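PDB 6U1R: SxtG from Microseira wollei, which acts as an amidinotransferase in saxitoxin biosynthesis, probably passing an amidino group to its acceptor through a covalent enzyme intermediate. Local coordinates for residues M49-E54 and K71-T76; L53-K58 and A152-Y157; T60-E65 and C259-H264. All blocks are in the same frame, centred on the assembly; numbering follows the deposited sequence. Where two conformers were deposited one is given.

Contact 1. Residues M49-E54 and K71-T76; sequences MLPALE and KVLFET
The carbonyl oxygen of F74 is gripped from segment 49-54 by two neighbouring groups. L53 N donates a nearly straight hydrogen bond to F74 O at 2.8 Å (172° at the hydrogen), approaching from 35° above the carbonyl plane, while A52 CA adds a CH···O contact to F74 O at 3.4 Å. One residue further along both segments, E54 N reaches E75 O at 3.3 Å in a weak bond, and the methyl of A52 packs against the same E75 carbonyl. At the other end of the pairing a water takes over: it lies 2.7 Å from P51 O, to which it can donate, and accepts from F74 N at 2.9 Å, so two backbones that have drawn apart remain joined. Apolar filling comes from L73, where the chain leaves helical geometry. Its chi1 of -52° sets CG anti to the carbonyl carbon, near P51 O; L73 CD2 then lies 3.4 Å from P51 O and 3.9 Å from P51 CD, and also touches L50 CB. L50 in turn sends CD1 across V72 at about a right angle, 4.1 Å from V72 CG1. The contact thus illustrates how two segments at helix ends, mostly loop, can pair without forming a sheet. It joins the approach to helix 53-57 to the exit from helix 63-72, so that the intervening chain closes into a largely helical loop.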
# COMPACT_ATOMS: atom_id res chain seq x y z
N MET A 49 11.17 -8.78 -19.07
CA MET A 49 12.54 -8.29 -18.94
C MET A 49 13.29 -9.16 -17.94
O MET A 49 12.72 -9.58 -16.94
CB MET A 49 12.56 -6.83 -18.44
CG MET A 49 11.69 -5.88 -19.27
SD MET A 49 12.31 -5.64 -20.94
CE MET A 49 13.85 -4.81 -20.62
N LEU A 50 14.57 -9.42 -18.21
CA LEU A 50 15.34 -10.27 -17.33
C LEU A 50 15.40 -9.70 -15.91
O LEU A 50 15.35 -8.47 -15.71
CB LEU A 50 16.77 -10.43 -17.86
CG LEU A 50 16.98 -11.20 -19.17
CD1 LEU A 50 18.48 -11.18 -19.53
CD2 LEU A 50 16.45 -12.63 -19.04
N PRO A 51 15.51 -10.57 -14.89
CA PRO A 51 15.76 -10.10 -13.53
C PRO A 51 17.03 -9.27 -13.47
O PRO A 51 17.98 -9.52 -14.22
CB PRO A 51 15.92 -11.40 -12.73
CG PRO A 51 15.38 -12.46 -13.57
CD PRO A 51 15.56 -12.03 -14.99
N ALA A 52 17.06 -8.32 -12.55
CA ALA A 52 18.26 -7.53 -12.28
C ALA A 52 19.13 -8.23 -11.25
O ALA A 52 18.63 -8.78 -10.25
CB ALA A 52 17.88 -6.14 -11.77
N LEU A 53 20.44 -8.18 -11.48
CA LEU A 53 21.39 -8.88 -10.63
C LEU A 53 21.46 -8.27 -9.23
O LEU A 53 21.66 -9.00 -8.24
CB LEU A 53 22.78 -8.84 -11.29
CG LEU A 53 23.90 -9.69 -10.74
CD1 LEU A 53 23.56 -11.18 -10.85
CD2 LEU A 53 25.20 -9.37 -11.51
N GLU A 54 21.30 -6.96 -9.13
CA GLU A 54 21.54 -6.25 -7.87
C GLU A 54 20.29 -5.55 -7.40
O GLU A 54 19.44 -5.18 -8.22
CB GLU A 54 22.68 -5.22 -8.03
CG GLU A 54 24.00 -5.79 -8.53
CD GLU A 54 24.94 -6.23 -7.42
OE1 GLU A 54 26.08 -6.65 -7.74
OE2 GLU A 54 24.54 -6.16 -6.24
N LYS A 71 26.98 -12.77 -16.11
CA LYS A 71 27.12 -12.37 -17.51
C LYS A 71 25.77 -12.12 -18.16
O LYS A 71 25.66 -11.24 -19.03
CB LYS A 71 27.88 -13.44 -18.29
CG LYS A 71 29.33 -13.61 -17.89
CD LYS A 71 29.95 -14.80 -18.64
CE LYS A 71 31.43 -14.93 -18.35
NZ LYS A 71 32.18 -13.70 -18.72
N VAL A 72 24.75 -12.87 -17.74
CA VAL A 72 23.43 -12.84 -18.37
C VAL A 72 22.60 -11.67 -17.86
O VAL A 72 21.96 -10.96 -18.64
CB VAL A 72 22.71 -14.18 -18.10
CG1 VAL A 72 21.20 -14.07 -18.33
CG2 VAL A 72 23.30 -15.28 -18.93
N LEU A 73 22.57 -11.49 -16.55
CA LEU A 73 21.74 -10.51 -15.88
C LEU A 73 22.53 -9.24 -15.65
O LEU A 73 23.69 -9.29 -15.25
CB LEU A 73 21.26 -11.05 -14.53
CG LEU A 73 20.59 -12.42 -14.53
CD1 LEU A 73 20.22 -12.83 -13.11
CD2 LEU A 73 19.37 -12.39 -15.42
N PHE A 74 21.88 -8.10 -15.86
CA PHE A 74 22.54 -6.82 -15.70
C PHE A 74 22.13 -6.16 -14.39
O PHE A 74 21.17 -6.57 -13.71
CB PHE A 74 22.26 -5.94 -16.92
CG PHE A 74 23.11 -6.28 -18.13
CD1 PHE A 74 23.05 -7.53 -18.72
CD2 PHE A 74 23.96 -5.33 -18.67
CE1 PHE A 74 23.84 -7.84 -19.83
CE2 PHE A 74 24.75 -5.63 -19.77
CZ PHE A 74 24.68 -6.88 -20.36
N GLU A 75 22.87 -5.10 -14.05
CA GLU A 75 22.85 -4.48 -12.71
C GLU A 75 21.45 -4.06 -12.28
O GLU A 75 20.99 -4.35 -11.16
CB GLU A 75 23.75 -3.24 -12.70
CG GLU A 75 25.26 -3.48 -12.82
CD GLU A 75 25.79 -3.62 -14.26
OE1 GLU A 75 25.00 -3.63 -15.24
OE2 GLU A 75 27.03 -3.70 -14.40
N THR A 76 20.78 -3.28 -13.13
CA THR A 76 19.49 -2.71 -12.75
C THR A 76 18.44 -2.97 -13.82
O THR A 76 17.48 -2.20 -13.95
CB THR A 76 19.58 -1.21 -12.46
OG1 THR A 76 19.99 -0.50 -13.65
CG2 THR A 76 20.58 -0.93 -11.32
O HOH W 1 19.01 -7.86 -16.13

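Contact 2. Residues L53-K58 and A152-Y157; sequences LEPINK and ADRNRY
Water does much of the joining where N57 and E54 face D153 and N155: three solvent bridges accompany a single direct hydrogen bond. That bond, from N57 ND2 to D153 OD2, is 3.3 Å long and meets the carboxylate on its syn side, with amide and carboxylate planes turned 48° apart; the stronger partner of N57 ND2 is A52 O. D153 CG stands anti to its backbone N (chi1 -170°), which brings the carboxylate toward N57. One water links N57 OD1 to D153 OD2. Two others donate to E54 O, lying 2.7 Å from D153 OD1 and 2.7 Å from N155 OD1 respectively. E54 O belongs to the cis peptide before P55, within a weakly bonded helix that contains a pi-type turn (K58 N to L53 O, 2.9 Å). Beside this wet seam I56 makes the apolar part of the contact. Its CD1 rests against the A152-D153 backbone, 3.5 Å from A152 O and 3.6 Å from D153 CA, and touches the A152 methyl. The loop answers with an Asx turn, N155 N donating to D153 OD1 at 2.9 Å. Each carboxylate oxygen of D153 therefore receives one protein N-H and one water, four donors that satisfy both oxygens and should fix the rotation of the group.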
# COMPACT_ATOMS: atom_id res chain seq x y z
N LEU A 53 20.44 -8.18 -11.48
CA LEU A 53 21.39 -8.88 -10.63
C LEU A 53 21.46 -8.27 -9.23
O LEU A 53 21.66 -9.00 -8.24
CB LEU A 53 22.78 -8.84 -11.29
CG LEU A 53 23.90 -9.69 -10.74
CD1 LEU A 53 23.56 -11.18 -10.85
CD2 LEU A 53 25.20 -9.37 -11.51
N GLU A 54 21.30 -6.96 -9.13
CA GLU A 54 21.54 -6.25 -7.87
C GLU A 54 20.29 -5.55 -7.40
O GLU A 54 19.44 -5.18 -8.22
CB GLU A 54 22.68 -5.22 -8.03
CG GLU A 54 24.00 -5.79 -8.53
CD GLU A 54 24.94 -6.23 -7.42
OE1 GLU A 54 26.08 -6.65 -7.74
OE2 GLU A 54 24.54 -6.16 -6.24
N PRO A 55 20.15 -5.38 -6.07
CA PRO A 55 21.05 -5.88 -5.03
C PRO A 55 20.58 -7.21 -4.42
O PRO A 55 21.19 -7.61 -3.43
CB PRO A 55 21.01 -4.77 -3.99
CG PRO A 55 19.59 -4.30 -4.04
CD PRO A 55 19.15 -4.46 -5.50
N ILE A 56 19.56 -7.87 -5.00
CA ILE A 56 18.95 -9.08 -4.42
C ILE A 56 19.34 -10.34 -5.18
O ILE A 56 19.81 -11.31 -4.58
CB ILE A 56 17.41 -8.94 -4.35
CG1 ILE A 56 17.01 -7.84 -3.38
CG2 ILE A 56 16.77 -10.28 -3.94
CD1 ILE A 56 15.60 -7.46 -3.52
N ASN A 57 19.05 -10.39 -6.48
CA ASN A 57 18.93 -11.68 -7.15
C ASN A 57 20.26 -12.41 -7.29
O ASN A 57 20.27 -13.64 -7.43
CB ASN A 57 18.26 -11.49 -8.49
CG ASN A 57 16.83 -11.06 -8.32
OD1 ASN A 57 16.14 -11.56 -7.41
ND2 ASN A 57 16.38 -10.11 -9.12
N LYS A 58 21.38 -11.71 -7.22
CA LYS A 58 22.64 -12.45 -7.26
C LYS A 58 22.75 -13.45 -6.11
O LYS A 58 23.51 -14.41 -6.21
CB LYS A 58 23.82 -11.48 -7.24
CG LYS A 58 24.06 -10.75 -5.95
CD LYS A 58 25.17 -9.72 -6.17
CE LYS A 58 25.58 -9.01 -4.90
NZ LYS A 58 26.80 -8.16 -5.17
N ALA A 152 10.56 -6.16 -1.87
CA ALA A 152 11.91 -5.63 -1.67
C ALA A 152 12.65 -5.37 -2.98
O ALA A 152 13.61 -4.57 -2.99
CB ALA A 152 12.73 -6.60 -0.81
N ASP A 153 12.24 -6.00 -4.07
CA ASP A 153 12.94 -5.87 -5.35
C ASP A 153 12.48 -4.59 -6.05
O ASP A 153 11.34 -4.49 -6.52
CB ASP A 153 12.70 -7.11 -6.19
CG ASP A 153 13.60 -7.16 -7.42
OD1 ASP A 153 13.89 -6.07 -7.97
OD2 ASP A 153 13.99 -8.27 -7.84
N ARG A 154 13.39 -3.61 -6.12
CA ARG A 154 13.10 -2.33 -6.76
C ARG A 154 12.53 -2.49 -8.16
O ARG A 154 11.65 -1.72 -8.56
CB ARG A 154 14.39 -1.49 -6.83
CG ARG A 154 14.88 -0.98 -5.49
CD ARG A 154 16.30 -0.47 -5.64
NE ARG A 154 16.77 0.23 -4.45
CZ ARG A 154 18.05 0.44 -4.16
NH1 ARG A 154 19.01 -0.01 -4.99
NH2 ARG A 154 18.38 1.11 -3.06
N ASN A 155 13.03 -3.44 -8.95
CA ASN A 155 12.52 -3.57 -10.31
C ASN A 155 11.07 -4.02 -10.36
O ASN A 155 10.44 -3.91 -11.42
CB ASN A 155 13.39 -4.53 -11.11
CG ASN A 155 14.79 -4.01 -11.31
OD1 ASN A 155 15.63 -4.16 -10.44
ND2 ASN A 155 15.03 -3.37 -12.46
N ARG A 156 10.53 -4.53 -9.26
CA ARG A 156 9.15 -5.00 -9.21
C ARG A 156 8.20 -4.00 -8.57
O ARG A 156 7.05 -4.34 -8.29
CB ARG A 156 9.12 -6.36 -8.49
CG ARG A 156 10.17 -7.34 -9.01
CD ARG A 156 10.01 -8.74 -8.44
NE ARG A 156 8.87 -9.44 -9.02
CZ ARG A 156 8.59 -10.72 -8.79
NH1 ARG A 156 9.37 -11.44 -8.00
NH2 ARG A 156 7.55 -11.29 -9.39
N TYR A 157 8.63 -2.74 -8.39
CA TYR A 157 7.86 -1.72 -7.68
C TYR A 157 6.48 -1.50 -8.27
O TYR A 157 5.54 -1.13 -7.55
CB TYR A 157 8.63 -0.40 -7.75
CG TYR A 157 8.57 0.51 -6.53
CD1 TYR A 157 8.95 0.07 -5.28
CD2 TYR A 157 8.23 1.85 -6.68
CE1 TYR A 157 8.95 0.94 -4.20
CE2 TYR A 157 8.23 2.71 -5.63
CZ TYR A 157 8.61 2.26 -4.39
OH TYR A 157 8.60 3.18 -3.35
O HOH W 2 16.49 -5.62 -7.31
O HOH W 3 17.84 -3.13 -9.38
O HOH W 4 13.74 -10.64 -6.51

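Contact 3. Residues T60-E65 and C259-H264; sequences TFPLEE and CPEALH
E261, third residue of the type I turn from C259 to A262, lies directly against T60, their CA atoms 4.3 Å apart. No hydrogen bond crosses here; E261 CB and CG lie against T60 O, CG at 3.5 Å. A bend at chi2 (85°) turns CD toward P62, and E261 OE2 lies 3.7 Å from P62 CA. A262 closes the turn, its N weakly bonded to C259 O, and its methyl is directed away from segment 60-65 onto F205. L263 then brings the chain back: chi1 of -180° sets CG anti to the backbone N, and from there L263 CD2 meets T60 CG2 at 3.6 Å, the two side chains crossing obliquely. The hydroxyl of T60 is hydrogen-bonded to N57 O. The other branch of L263 serves the next residue, CD1 lying 3.3 Å above one face of the H264 ring, offset toward its rim. H264, a predicted active-site residue, bonds through NE2 to D215, another of that set; L263 is the neighbour of the H264 ring, and T60 packs on L263 one layer further out. This is a case of packing joining two segments, while H232 hydrogen-bonds the loop. The lead-in to helix 63-72 meets the loop between strands 251-255 and 269-273 near the surface, while the F61 side chain starts away from that loop and packs on L314.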
# COMPACT_ATOMS: atom_id res chain seq x y z
N THR A 60 20.40 -15.49 -5.14
CA THR A 60 19.67 -16.70 -5.44
C THR A 60 20.51 -17.71 -6.20
O THR A 60 19.98 -18.72 -6.66
CB THR A 60 18.40 -16.38 -6.25
OG1 THR A 60 18.75 -15.82 -7.52
CG2 THR A 60 17.55 -15.40 -5.49
N PHE A 61 21.82 -17.46 -6.33
CA PHE A 61 22.71 -18.36 -7.05
C PHE A 61 23.76 -18.92 -6.10
O PHE A 61 24.41 -18.14 -5.39
CB PHE A 61 23.40 -17.63 -8.21
CG PHE A 61 22.45 -17.13 -9.26
CD1 PHE A 61 22.05 -17.96 -10.28
CD2 PHE A 61 21.95 -15.83 -9.22
CE1 PHE A 61 21.17 -17.51 -11.26
CE2 PHE A 61 21.07 -15.38 -10.20
CZ PHE A 61 20.68 -16.22 -11.21
N PRO A 62 23.99 -20.23 -6.08
CA PRO A 62 25.18 -20.72 -5.37
C PRO A 62 26.42 -20.16 -6.04
O PRO A 62 26.43 -19.87 -7.24
CB PRO A 62 25.08 -22.25 -5.52
CG PRO A 62 24.24 -22.46 -6.74
CD PRO A 62 23.29 -21.29 -6.81
N LEU A 63 27.48 -19.97 -5.25
CA LEU A 63 28.67 -19.29 -5.76
C LEU A 63 29.14 -19.86 -7.09
O LEU A 63 29.63 -19.11 -7.94
CB LEU A 63 29.79 -19.35 -4.72
CG LEU A 63 31.16 -18.83 -5.18
CD1 LEU A 63 31.06 -17.39 -5.70
CD2 LEU A 63 32.16 -18.93 -4.04
N GLU A 64 29.00 -21.17 -7.29
CA GLU A 64 29.51 -21.78 -8.52
C GLU A 64 28.66 -21.44 -9.74
O GLU A 64 29.14 -21.61 -10.87
CB GLU A 64 29.62 -23.30 -8.34
CG GLU A 64 28.30 -24.05 -8.13
CD GLU A 64 27.88 -24.14 -6.67
OE1 GLU A 64 28.49 -23.46 -5.81
OE2 GLU A 64 26.91 -24.88 -6.38
N GLU A 65 27.43 -20.96 -9.56
CA GLU A 65 26.61 -20.47 -10.67
C GLU A 65 26.71 -18.96 -10.89
O GLU A 65 26.18 -18.46 -11.89
CB GLU A 65 25.14 -20.83 -10.44
CG GLU A 65 24.83 -22.31 -10.65
CD GLU A 65 23.50 -22.70 -10.03
OE1 GLU A 65 22.60 -21.84 -9.98
OE2 GLU A 65 23.37 -23.86 -9.59
N CYS A 259 17.83 -23.49 2.75
CA CYS A 259 18.28 -23.08 1.42
C CYS A 259 18.99 -21.74 1.53
O CYS A 259 18.35 -20.75 1.88
CB CYS A 259 17.11 -22.94 0.46
SG CYS A 259 17.61 -22.32 -1.19
N PRO A 260 20.29 -21.65 1.23
CA PRO A 260 20.98 -20.35 1.36
C PRO A 260 20.50 -19.31 0.36
O PRO A 260 20.72 -18.11 0.60
CB PRO A 260 22.46 -20.70 1.10
CG PRO A 260 22.55 -22.18 1.32
CD PRO A 260 21.23 -22.73 0.89
N GLU A 261 19.88 -19.74 -0.74
CA GLU A 261 19.36 -18.92 -1.82
C GLU A 261 17.87 -18.57 -1.64
O GLU A 261 17.22 -18.17 -2.61
CB GLU A 261 19.55 -19.64 -3.16
CG GLU A 261 21.01 -19.95 -3.53
CD GLU A 261 21.55 -21.23 -2.92
OE1 GLU A 261 20.78 -22.20 -2.80
OE2 GLU A 261 22.75 -21.28 -2.60
N ALA A 262 17.33 -18.77 -0.43
CA ALA A 262 15.88 -18.82 -0.24
C ALA A 262 15.20 -17.57 -0.77
O ALA A 262 15.58 -16.45 -0.44
CB ALA A 262 15.54 -19.01 1.24
N LEU A 263 14.15 -17.80 -1.58
CA LEU A 263 13.34 -16.73 -2.14
C LEU A 263 12.05 -17.40 -2.61
O LEU A 263 12.05 -18.09 -3.64
CB LEU A 263 14.07 -16.01 -3.27
CG LEU A 263 13.46 -14.84 -4.04
CD1 LEU A 263 12.32 -14.16 -3.38
CD2 LEU A 263 14.56 -13.81 -4.30
N HIS A 264 10.99 -17.26 -1.82
CA HIS A 264 9.68 -17.90 -1.98
C HIS A 264 9.68 -19.30 -1.38
O HIS A 264 10.71 -19.99 -1.38
CB HIS A 264 9.23 -17.90 -3.46
CG HIS A 264 9.22 -16.53 -4.06
ND1 HIS A 264 9.45 -16.29 -5.39
CD2 HIS A 264 9.04 -15.32 -3.48
CE1 HIS A 264 9.43 -14.99 -5.61
NE2 HIS A 264 9.16 -14.38 -4.47

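Overall arrangement
The three contacts follow one run of chain, residues 49-76, past the predicted catalytic residues. Contacts 1 and 2 share L53 and E54, have centres about 9 Å apart, and are tied by probable hydrogen bonds, A52 O to N57 ND2 at 2.8 Å and T76 O to N155 ND2 at 3.1 Å. Contact 3, which holds H264, joins them more loosely: F61 CZ packs 3.9 Å from L73 CD1, and L263 CD2 lies 4.2 Å from I56 CG2. The side chains of N57 and P51 are about 8 and 10 Å from that of H264. Side chains come progressively closer to that of D215: about 11 Å for P51, 5 Å for A152 and 4 Å for L263.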